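Long-range contacts in phosphoribosylaminoimidazole carboxylase, ATPase subunit (Thermotoga maritima, PDB 3AX6), which probably catalyses the ATP-dependent carboxylation of 5-aminoimidazole ribonucleotide by bicarbonate to N5-carboxyaminoimidazole ribonucleotide, a step of de novo purine biosynthesis: residues A[134-139]-A[169-174]; A[192-197]-A[266-271]. One frame throughout, in Å; residues are numbered along the deposited sequence.

Both contacts lie in the ATP-grasp part of the chain but join different elements. Contact 1 pairs two strands of the four-stranded sheet and lines the adenine pocket; it is partly buried, its centre about 22 Å from that of the chain. Contact 2 is buried, about 11 Å from that centre, and sets a short helix against the eight-stranded sheet. The centres of contact 1 and contact 2 are about 27 Å apart, their nearest atoms about 10 Å. Strand 174-184 connects them, since it begins at I174 of contact 1 and pairs with strand 190-198 of contact 2. The chemistry differs accordingly: charge and backbone bonds around a nucleotide in 134-139/169-174, aromatic and aliphatic packing in 192-197/266-271.

Contact 1: A[134-139]-A[169-174]; sequences PVVQKA and EEFVEI. With ADP (adenosine-5'-diphosphate), chain E.
K138 and E169 meet in a salt bridge on two neighbouring antiparallel strands of the ATP-grasp fold, where the four-stranded sheet forms one wall of the adenine pocket. K138 NZ stands 3.1 Å from E169 OE2, well above the carboxylate plane. The lysine is extended beyond CG, long enough for NZ also to reach ADP N7, at 3.0 Å, and the phosphate oxygen O1A. E169 has CG between its backbone N and carbonyl carbon (chi1 67°), a turn that sets CG alongside V136 CB. Its OE2 lies beside both adenine N6 and K138 NZ, a place between two nitrogen donors that suits an acidic side chain.

Behind these groups the strands are joined at V136 and E169, a hydrogen-bonded pair: V136 N donates to E169 O at 3.0 Å and E169 N to V136 O at 2.9 Å. The valine is slim enough to lie under the base, with CG2 3.7 Å from ADP N1. The same methyl meets the edge of the F171 ring, 3.8 Å from CD1. ADP C2 lies over one face of that ring, so the phenyl gives the base an apolar neighbour.

From E170 on, the backbone itself reads the adenine, E170 O accepting from N6 and V172 N donating to N1 at 2.8 Å in a nearly straight bond (169°). The E170 carboxylate instead accepts from E117 N through OE2. At the outer end a water donates to P134 O and accepts from F171 N, 2.9 Å away.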
ATOM      1  N   PRO A 134      28.926  27.347 -25.001  1.00 28.20           N
ATOM      2  CA  PRO A 134      28.443  26.005 -25.324  1.00 26.35           C
ATOM      3  C   PRO A 134      26.945  26.030 -25.564  1.00 25.73           C
ATOM      4  O   PRO A 134      26.261  26.972 -25.158  1.00 25.47           O
ATOM      5  CB  PRO A 134      28.792  25.220 -24.075  1.00 27.89           C
ATOM      6  CG  PRO A 134      28.478  26.222 -23.001  1.00 27.25           C
ATOM      7  CD  PRO A 134      29.115  27.492 -23.547  1.00 27.61           C
ATOM      8  N   VAL A 135      26.440  24.997 -26.228  1.00 23.50           N
ATOM      9  CA  VAL A 135      25.011  24.888 -26.494  1.00 22.57           C
ATOM     10  C   VAL A 135      24.598  23.425 -26.324  1.00 20.93           C
ATOM     11  O   VAL A 135      25.394  22.514 -26.543  1.00 20.66           O
ATOM     12  CB  VAL A 135      24.652  25.387 -27.913  1.00 19.97           C
ATOM     13  CG1 VAL A 135      25.184  24.437 -28.962  1.00 20.33           C
ATOM     14  CG2 VAL A 135      23.153  25.543 -28.033  1.00 20.92           C
ATOM     15  N   VAL A 136      23.354  23.205 -25.915  1.00 21.30           N
ATOM     16  CA  VAL A 136      22.864  21.851 -25.695  1.00 19.19           C
ATOM     17  C   VAL A 136      22.014  21.332 -26.845  1.00 20.25           C
ATOM     18  O   VAL A 136      21.065  21.988 -27.277  1.00 21.86           O
ATOM     19  CB  VAL A 136      22.036  21.774 -24.402  1.00 16.64           C
ATOM     20  CG1 VAL A 136      21.705  20.327 -24.079  1.00 14.32           C
ATOM     21  CG2 VAL A 136      22.799  22.412 -23.266  1.00 15.36           C
ATOM     22  N   GLN A 137      22.369  20.151 -27.341  1.00 20.20           N
ATOM     23  CA  GLN A 137      21.633  19.514 -28.426  1.00 21.12           C
ATOM     24  C   GLN A 137      20.835  18.332 -27.863  1.00 21.37           C
ATOM     25  O   GLN A 137      21.338  17.555 -27.048  1.00 20.18           O
ATOM     26  CB  GLN A 137      22.589  19.017 -29.521  1.00 22.43           C
ATOM     27  CG  GLN A 137      21.870  18.258 -30.637  1.00 23.72           C
ATOM     28  CD  GLN A 137      22.810  17.576 -31.617  1.00 22.29           C
ATOM     29  OE1 GLN A 137      23.737  16.871 -31.221  1.00 20.65           O
ATOM     30  NE2 GLN A 137      22.559  17.770 -32.907  1.00 21.06           N
ATOM     31  N   LYS A 138      19.588  18.206 -28.300  1.00 21.02           N
ATOM     32  CA  LYS A 138      18.723  17.137 -27.832  1.00 21.85           C
ATOM     33  C   LYS A 138      17.984  16.471 -28.976  1.00 21.64           C
ATOM     34  O   LYS A 138      17.526  17.139 -29.900  1.00 22.39           O
ATOM     35  CB  LYS A 138      17.696  17.686 -26.839  1.00 21.42           C
ATOM     36  CG  LYS A 138      18.301  18.249 -25.570  1.00 21.02           C
ATOM     37  CD  LYS A 138      17.225  18.717 -24.607  1.00 18.94           C
ATOM     38  CE  LYS A 138      17.803  18.928 -23.225  1.00 16.28           C
ATOM     39  NZ  LYS A 138      16.773  19.357 -22.252  1.00 18.22           N
ATOM     40  N   ALA A 139      17.870  15.152 -28.911  1.00 23.44           N
ATOM     41  CA  ALA A 139      17.146  14.417 -29.937  1.00 26.68           C
ATOM     42  C   ALA A 139      15.672  14.788 -29.788  1.00 29.71           C
ATOM     43  O   ALA A 139      15.192  14.992 -28.671  1.00 30.05           O
ATOM     44  CB  ALA A 139      17.335  12.920 -29.745  1.00 22.88           C
ATOM     45  N   GLU A 169      19.108  24.115 -27.523  1.00 21.95           N
ATOM     46  CA  GLU A 169      18.609  24.964 -26.454  1.00 22.52           C
ATOM     47  C   GLU A 169      19.792  25.527 -25.680  1.00 22.08           C
ATOM     48  O   GLU A 169      20.868  24.922 -25.629  1.00 20.57           O
ATOM     49  CB  GLU A 169      17.615  24.227 -25.539  1.00 24.65           C
ATOM     50  CG  GLU A 169      18.136  23.100 -24.679  1.00 27.19           C
ATOM     51  CD  GLU A 169      17.025  22.504 -23.813  1.00 29.82           C
ATOM     52  OE1 GLU A 169      15.986  22.098 -24.374  1.00 31.76           O
ATOM     53  OE2 GLU A 169      17.179  22.443 -22.574  1.00 30.03           O
ATOM     54  N   GLU A 170      19.596  26.708 -25.111  1.00 21.53           N
ATOM     55  CA  GLU A 170      20.651  27.382 -24.372  1.00 22.33           C
ATOM     56  C   GLU A 170      21.099  26.578 -23.164  1.00 21.66           C
ATOM     57  O   GLU A 170      20.306  25.848 -22.563  1.00 21.55           O
ATOM     58  CB  GLU A 170      20.175  28.762 -23.922  1.00 24.47           C
ATOM     59  CG  GLU A 170      19.061  28.725 -22.892  1.00 28.66           C
ATOM     60  CD  GLU A 170      18.703  30.105 -22.391  1.00 31.50           C
ATOM     61  OE1 GLU A 170      19.630  30.830 -21.967  1.00 33.14           O
ATOM     62  OE2 GLU A 170      17.503  30.463 -22.416  1.00 32.30           O
ATOM     63  N   PHE A 171      22.373  26.721 -22.814  1.00 19.54           N
ATOM     64  CA  PHE A 171      22.923  26.021 -21.666  1.00 21.03           C
ATOM     65  C   PHE A 171      22.437  26.702 -20.395  1.00 22.04           C
ATOM     66  O   PHE A 171      22.611  27.906 -20.221  1.00 23.53           O
ATOM     67  CB  PHE A 171      24.448  26.042 -21.686  1.00 20.72           C
ATOM     68  CG  PHE A 171      25.065  25.238 -20.586  1.00 21.18           C
ATOM     69  CD1 PHE A 171      25.153  23.856 -20.687  1.00 21.45           C
ATOM     70  CD2 PHE A 171      25.508  25.854 -19.422  1.00 21.80           C
ATOM     71  CE1 PHE A 171      25.673  23.093 -19.638  1.00 22.98           C
ATOM     72  CE2 PHE A 171      26.029  25.106 -18.368  1.00 22.17           C
ATOM     73  CZ  PHE A 171      26.111  23.722 -18.475  1.00 21.89           C
ATOM     74  N   VAL A 172      21.833  25.919 -19.510  1.00 21.20           N
ATOM     75  CA  VAL A 172      21.301  26.425 -18.251  1.00 21.56           C
ATOM     76  C   VAL A 172      22.203  26.066 -17.067  1.00 21.00           C
ATOM     77  O   VAL A 172      22.620  24.915 -16.921  1.00 20.41           O
ATOM     78  CB  VAL A 172      19.878  25.839 -17.997  1.00 22.35           C
ATOM     79  CG1 VAL A 172      19.439  26.117 -16.570  1.00 23.58           C
ATOM     80  CG2 VAL A 172      18.880  26.433 -18.991  1.00 20.94           C
ATOM     81  N   GLU A 173      22.511  27.054 -16.233  1.00 20.49           N
ATOM     82  CA  GLU A 173      23.332  26.804 -15.052  1.00 21.08           C
ATOM     83  C   GLU A 173      22.386  26.358 -13.950  1.00 19.53           C
ATOM     84  O   GLU A 173      21.805  27.178 -13.234  1.00 19.36           O
ATOM     85  CB  GLU A 173      24.090  28.063 -14.618  1.00 20.85           C
ATOM     86  CG  GLU A 173      24.985  28.641 -15.701  1.00 25.30           C
ATOM     87  CD  GLU A 173      26.020  29.616 -15.157  1.00 27.89           C
ATOM     88  OE1 GLU A 173      25.655  30.496 -14.344  1.00 27.91           O
ATOM     89  OE2 GLU A 173      27.201  29.503 -15.554  1.00 30.57           O
ATOM     90  N   ILE A 174      22.239  25.043 -13.835  1.00 21.17           N
ATOM     91  CA  ILE A 174      21.351  24.428 -12.858  1.00 21.09           C
ATOM     92  C   ILE A 174      21.871  24.483 -11.429  1.00 21.03           C
ATOM     93  O   ILE A 174      23.014  24.127 -11.162  1.00 21.44           O
ATOM     94  CB  ILE A 174      21.071  22.953 -13.242  1.00 21.01           C
ATOM     95  CG1 ILE A 174      20.425  22.902 -14.627  1.00 19.73           C
ATOM     96  CG2 ILE A 174      20.137  22.300 -12.222  1.00 19.86           C
ATOM     97  CD1 ILE A 174      20.284  21.503 -15.183  1.00 22.03           C
TER
HETATM   98  PB  ADP E 381      16.850  12.769 -20.538  1.00 48.46           P
HETATM   99  O1B ADP E 381      15.998  12.943 -19.328  1.00 47.85           O
HETATM  100  O2B ADP E 381      18.164  11.910 -20.136  1.00 48.72           O
HETATM  101  O3B ADP E 381      15.958  11.962 -21.714  1.00 47.13           O
HETATM  102  PA  ADP E 381      17.363  15.477 -20.144  1.00 38.43           P
HETATM  103  O1A ADP E 381      16.630  16.605 -20.769  1.00 34.95           O
HETATM  104  O2A ADP E 381      16.683  15.151 -18.708  1.00 39.65           O
HETATM  105  O3A ADP E 381      17.326  14.203 -21.190  1.00 43.77           O
HETATM  106  O5' ADP E 381      18.922  15.917 -19.974  1.00 37.43           O
HETATM  107  C5' ADP E 381      19.502  15.165 -18.895  1.00 32.89           C
HETATM  108  C4' ADP E 381      20.401  16.062 -18.037  1.00 30.37           C
HETATM  109  O4' ADP E 381      21.160  16.996 -18.872  1.00 28.36           O
HETATM  110  C3' ADP E 381      19.577  16.917 -17.058  1.00 29.61           C
HETATM  111  O3' ADP E 381      19.293  16.221 -15.835  1.00 31.86           O
HETATM  112  C2' ADP E 381      20.452  18.154 -16.873  1.00 27.74           C
HETATM  113  O2' ADP E 381      21.377  17.978 -15.797  1.00 28.42           O
HETATM  114  C1' ADP E 381      21.149  18.312 -18.238  1.00 24.62           C
HETATM  115  N9  ADP E 381      20.479  19.326 -19.079  1.00 22.53           N
HETATM  116  C8  ADP E 381      19.329  19.170 -19.816  1.00 20.97           C
HETATM  117  N7  ADP E 381      19.026  20.275 -20.428  1.00 20.10           N
HETATM  118  C5  ADP E 381      19.951  21.215 -20.136  1.00 20.54           C
HETATM  119  C6  ADP E 381      20.152  22.577 -20.493  1.00 19.54           C
HETATM  120  N6  ADP E 381      19.266  23.215 -21.330  1.00 18.90           N
HETATM  121  N1  ADP E 381      21.224  23.232 -19.998  1.00 21.36           N
HETATM  122  C2  ADP E 381      22.097  22.632 -19.182  1.00 22.25           C
HETATM  123  N3  ADP E 381      21.944  21.355 -18.820  1.00 22.37           N
HETATM  124  C4  ADP E 381      20.900  20.619 -19.266  1.00 21.35           C
HETATM  125  O   HOH W   1      23.836  28.218 -24.821  1.00 29.97           O

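Contact 2: A[192-197]-A[266-271]; sequences CYPVVE and GHYTIE
Y268 of the short helix 268-272 reaches across to Y193, P194 and V196 of strand 190-198, a buried helix-on-sheet packing within the ATP-grasp fold. The strand runs inside the large antiparallel sheet, between strands 174-184 and 209-212, and the helix sits against one face of it.

The Y268 ring carries most of the contact. Its CG lies between the backbone N and the carbonyl carbon (chi1 78°), which sends CG from the helix toward the strand. The flat ring fills a slot between two methyls on opposite faces. V196 CG1 presses on one face, 3.3 Å from CE2, which is tight packing; on the other, T269 CG2 lies 3.5 Å above the plane, displaced toward the rim. Beta-branched residues suit both places, since each offers a methyl fixed close to its backbone. P194 meets the ring at its edge, CD 3.2 Å from Y268 OH.

The phenol reaches far enough to bring its hydroxyl to the strand, where Y268 OH also lies 3.6 Å from Y193 CB. There a water, in the plane of the ring and 2.6 Å from Y268 OH, donates to P194 O. An alanine in place of Y268 would probably open a gap between V196 CG1 and T269 CG2 and leave this water without its partner on the helix side.

The Y193 ring makes a second contact, with the T269 methyl: the side chains cross at about a right angle, Y193 CD1 3.7 Å from T269 CG2. The Y193 hydroxyl is bonded to T275 O, farther along the chain from the helix.

Threonine also suits its place by having a polar branch. T269 OG1, which bonds to Q277 N too, donates to G266 O at 2.7 Å, and T269 N reaches the same carbonyl oxygen at 3.1 Å.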
ATOM      1  N   CYS A 192      -2.096  19.125  -6.559  1.00 10.56           N
ATOM      2  CA  CYS A 192      -0.657  19.285  -6.690  1.00 10.77           C
ATOM      3  C   CYS A 192       0.096  18.739  -5.485  1.00  9.97           C
ATOM      4  O   CYS A 192      -0.273  18.979  -4.338  1.00  8.76           O
ATOM      5  CB  CYS A 192      -0.313  20.764  -6.909  1.00  9.58           C
ATOM      6  SG  CYS A 192       1.400  21.054  -7.434  1.00 17.16           S
ATOM      7  N   TYR A 193       1.164  18.004  -5.766  1.00  9.16           N
ATOM      8  CA  TYR A 193       1.989  17.402  -4.729  1.00  9.25           C
ATOM      9  C   TYR A 193       3.133  18.308  -4.338  1.00  9.56           C
ATOM     10  O   TYR A 193       3.361  19.338  -4.960  1.00  8.96           O
ATOM     11  CB  TYR A 193       2.544  16.059  -5.220  1.00  6.76           C
ATOM     12  CG  TYR A 193       1.532  14.938  -5.122  1.00  9.66           C
ATOM     13  CD1 TYR A 193       1.348  14.235  -3.932  1.00  8.81           C
ATOM     14  CD2 TYR A 193       0.726  14.608  -6.208  1.00  9.08           C
ATOM     15  CE1 TYR A 193       0.385  13.229  -3.833  1.00 10.88           C
ATOM     16  CE2 TYR A 193      -0.235  13.614  -6.118  1.00 10.89           C
ATOM     17  CZ  TYR A 193      -0.403  12.929  -4.933  1.00 10.43           C
ATOM     18  OH  TYR A 193      -1.363  11.949  -4.862  1.00 11.10           O
ATOM     19  N   PRO A 194       3.846  17.957  -3.265  1.00 11.88           N
ATOM     20  CA  PRO A 194       4.965  18.819  -2.885  1.00 12.57           C
ATOM     21  C   PRO A 194       6.018  18.742  -4.000  1.00 13.11           C
ATOM     22  O   PRO A 194       6.026  17.799  -4.798  1.00 10.23           O
ATOM     23  CB  PRO A 194       5.460  18.187  -1.586  1.00 13.10           C
ATOM     24  CG  PRO A 194       4.214  17.572  -1.012  1.00 13.27           C
ATOM     25  CD  PRO A 194       3.568  16.954  -2.220  1.00 11.16           C
ATOM     26  N   VAL A 195       6.882  19.744  -4.082  1.00 13.27           N
ATOM     27  CA  VAL A 195       7.924  19.702  -5.086  1.00 14.71           C
ATOM     28  C   VAL A 195       9.049  18.909  -4.428  1.00 14.86           C
ATOM     29  O   VAL A 195       9.283  19.050  -3.230  1.00 14.80           O
ATOM     30  CB  VAL A 195       8.393  21.136  -5.498  1.00 14.39           C
ATOM     31  CG1 VAL A 195       7.831  22.167  -4.558  1.00 12.93           C
ATOM     32  CG2 VAL A 195       9.905  21.212  -5.530  1.00 14.06           C
ATOM     33  N   VAL A 196       9.716  18.047  -5.193  1.00 14.14           N
ATOM     34  CA  VAL A 196      10.807  17.257  -4.633  1.00 13.80           C
ATOM     35  C   VAL A 196      12.140  17.595  -5.273  1.00 14.19           C
ATOM     36  O   VAL A 196      12.197  18.194  -6.349  1.00 11.50           O
ATOM     37  CB  VAL A 196      10.546  15.740  -4.756  1.00 13.83           C
ATOM     38  CG1 VAL A 196       9.315  15.371  -3.950  1.00 14.93           C
ATOM     39  CG2 VAL A 196      10.386  15.343  -6.208  1.00 14.59           C
ATOM     40  N   GLU A 197      13.209  17.198  -4.592  1.00 14.59           N
ATOM     41  CA  GLU A 197      14.569  17.477  -5.029  1.00 14.11           C
ATOM     42  C   GLU A 197      15.296  16.231  -5.504  1.00 15.18           C
ATOM     43  O   GLU A 197      15.275  15.193  -4.836  1.00 13.52           O
ATOM     44  CB  GLU A 197      15.340  18.113  -3.863  1.00 14.21           C
ATOM     45  CG  GLU A 197      16.789  18.510  -4.137  1.00 17.72           C
ATOM     46  CD  GLU A 197      17.519  18.994  -2.875  1.00 19.38           C
ATOM     47  OE1 GLU A 197      16.873  19.575  -1.976  1.00 22.26           O
ATOM     48  OE2 GLU A 197      18.748  18.811  -2.783  1.00 21.11           O
ATOM     49  N   GLY A 266       8.039  10.173  -7.950  1.00 16.42           N
ATOM     50  CA  GLY A 266       6.852  10.306  -7.121  1.00 13.51           C
ATOM     51  C   GLY A 266       6.574   9.130  -6.193  1.00 13.84           C
ATOM     52  O   GLY A 266       5.539   9.095  -5.527  1.00 14.26           O
ATOM     53  N   HIS A 267       7.481   8.160  -6.133  1.00 12.77           N
ATOM     54  CA  HIS A 267       7.261   7.002  -5.261  1.00 11.67           C
ATOM     55  C   HIS A 267       7.192   7.401  -3.791  1.00 11.46           C
ATOM     56  O   HIS A 267       6.594   6.703  -2.972  1.00 12.49           O
ATOM     57  CB  HIS A 267       8.362   5.948  -5.448  1.00 10.70           C
ATOM     58  CG  HIS A 267       8.266   5.197  -6.738  1.00 13.29           C
ATOM     59  ND1 HIS A 267       7.062   4.791  -7.274  1.00 15.71           N
ATOM     60  CD2 HIS A 267       9.223   4.784  -7.605  1.00 13.95           C
ATOM     61  CE1 HIS A 267       7.281   4.165  -8.416  1.00 15.11           C
ATOM     62  NE2 HIS A 267       8.583   4.148  -8.641  1.00 11.92           N
ATOM     63  N   TYR A 268       7.803   8.525  -3.453  1.00 10.46           N
ATOM     64  CA  TYR A 268       7.798   8.985  -2.076  1.00  9.91           C
ATOM     65  C   TYR A 268       6.371   9.141  -1.571  1.00 11.49           C
ATOM     66  O   TYR A 268       6.091   8.890  -0.392  1.00 13.19           O
ATOM     67  CB  TYR A 268       8.545  10.319  -1.963  1.00  8.09           C
ATOM     68  CG  TYR A 268       7.760  11.519  -2.426  1.00  8.51           C
ATOM     69  CD1 TYR A 268       6.981  12.241  -1.531  1.00  6.98           C
ATOM     70  CD2 TYR A 268       7.783  11.929  -3.766  1.00  9.43           C
ATOM     71  CE1 TYR A 268       6.239  13.347  -1.943  1.00  7.31           C
ATOM     72  CE2 TYR A 268       7.035  13.040  -4.191  1.00  8.96           C
ATOM     73  CZ  TYR A 268       6.265  13.740  -3.265  1.00  8.18           C
ATOM     74  OH  TYR A 268       5.499  14.824  -3.650  1.00 12.79           O
ATOM     75  N   THR A 269       5.465   9.544  -2.459  1.00 11.15           N
ATOM     76  CA  THR A 269       4.068   9.756  -2.074  1.00 12.86           C
ATOM     77  C   THR A 269       3.431   8.532  -1.401  1.00 13.79           C
ATOM     78  O   THR A 269       2.542   8.678  -0.555  1.00 14.53           O
ATOM     79  CB  THR A 269       3.193  10.165  -3.299  1.00 11.42           C
ATOM     80  OG1 THR A 269       3.170   9.099  -4.257  1.00 10.52           O
ATOM     81  CG2 THR A 269       3.750  11.428  -3.968  1.00 10.68           C
ATOM     82  N   ILE A 270       3.891   7.338  -1.770  1.00 12.87           N
ATOM     83  CA  ILE A 270       3.349   6.095  -1.216  1.00 15.80           C
ATOM     84  C   ILE A 270       3.578   6.002   0.284  1.00 17.90           C
ATOM     85  O   ILE A 270       2.726   5.501   1.021  1.00 19.90           O
ATOM     86  CB  ILE A 270       3.997   4.857  -1.878  1.00 14.35           C
ATOM     87  CG1 ILE A 270       3.658   4.829  -3.368  1.00 15.05           C
ATOM     88  CG2 ILE A 270       3.513   3.579  -1.202  1.00 13.90           C
ATOM     89  CD1 ILE A 270       4.458   3.811  -4.159  1.00 11.45           C
ATOM     90  N   GLU A 271       4.724   6.511   0.727  1.00 19.27           N
ATOM     91  CA  GLU A 271       5.095   6.463   2.134  1.00 18.93           C
ATOM     92  C   GLU A 271       4.871   7.749   2.922  1.00 16.73           C
ATOM     93  O   GLU A 271       4.691   7.692   4.132  1.00 15.13           O
ATOM     94  CB  GLU A 271       6.579   6.108   2.283  1.00 22.47           C
ATOM     95  CG  GLU A 271       7.130   5.043   1.343  1.00 27.78           C
ATOM     96  CD  GLU A 271       6.558   3.662   1.596  1.00 31.28           C
ATOM     97  OE1 GLU A 271       6.173   3.367   2.752  1.00 33.12           O
ATOM     98  OE2 GLU A 271       6.509   2.863   0.633  1.00 33.00           O
TER
HETATM   99  O   HOH W   2       5.909  15.622  -6.107  1.00  8.25           O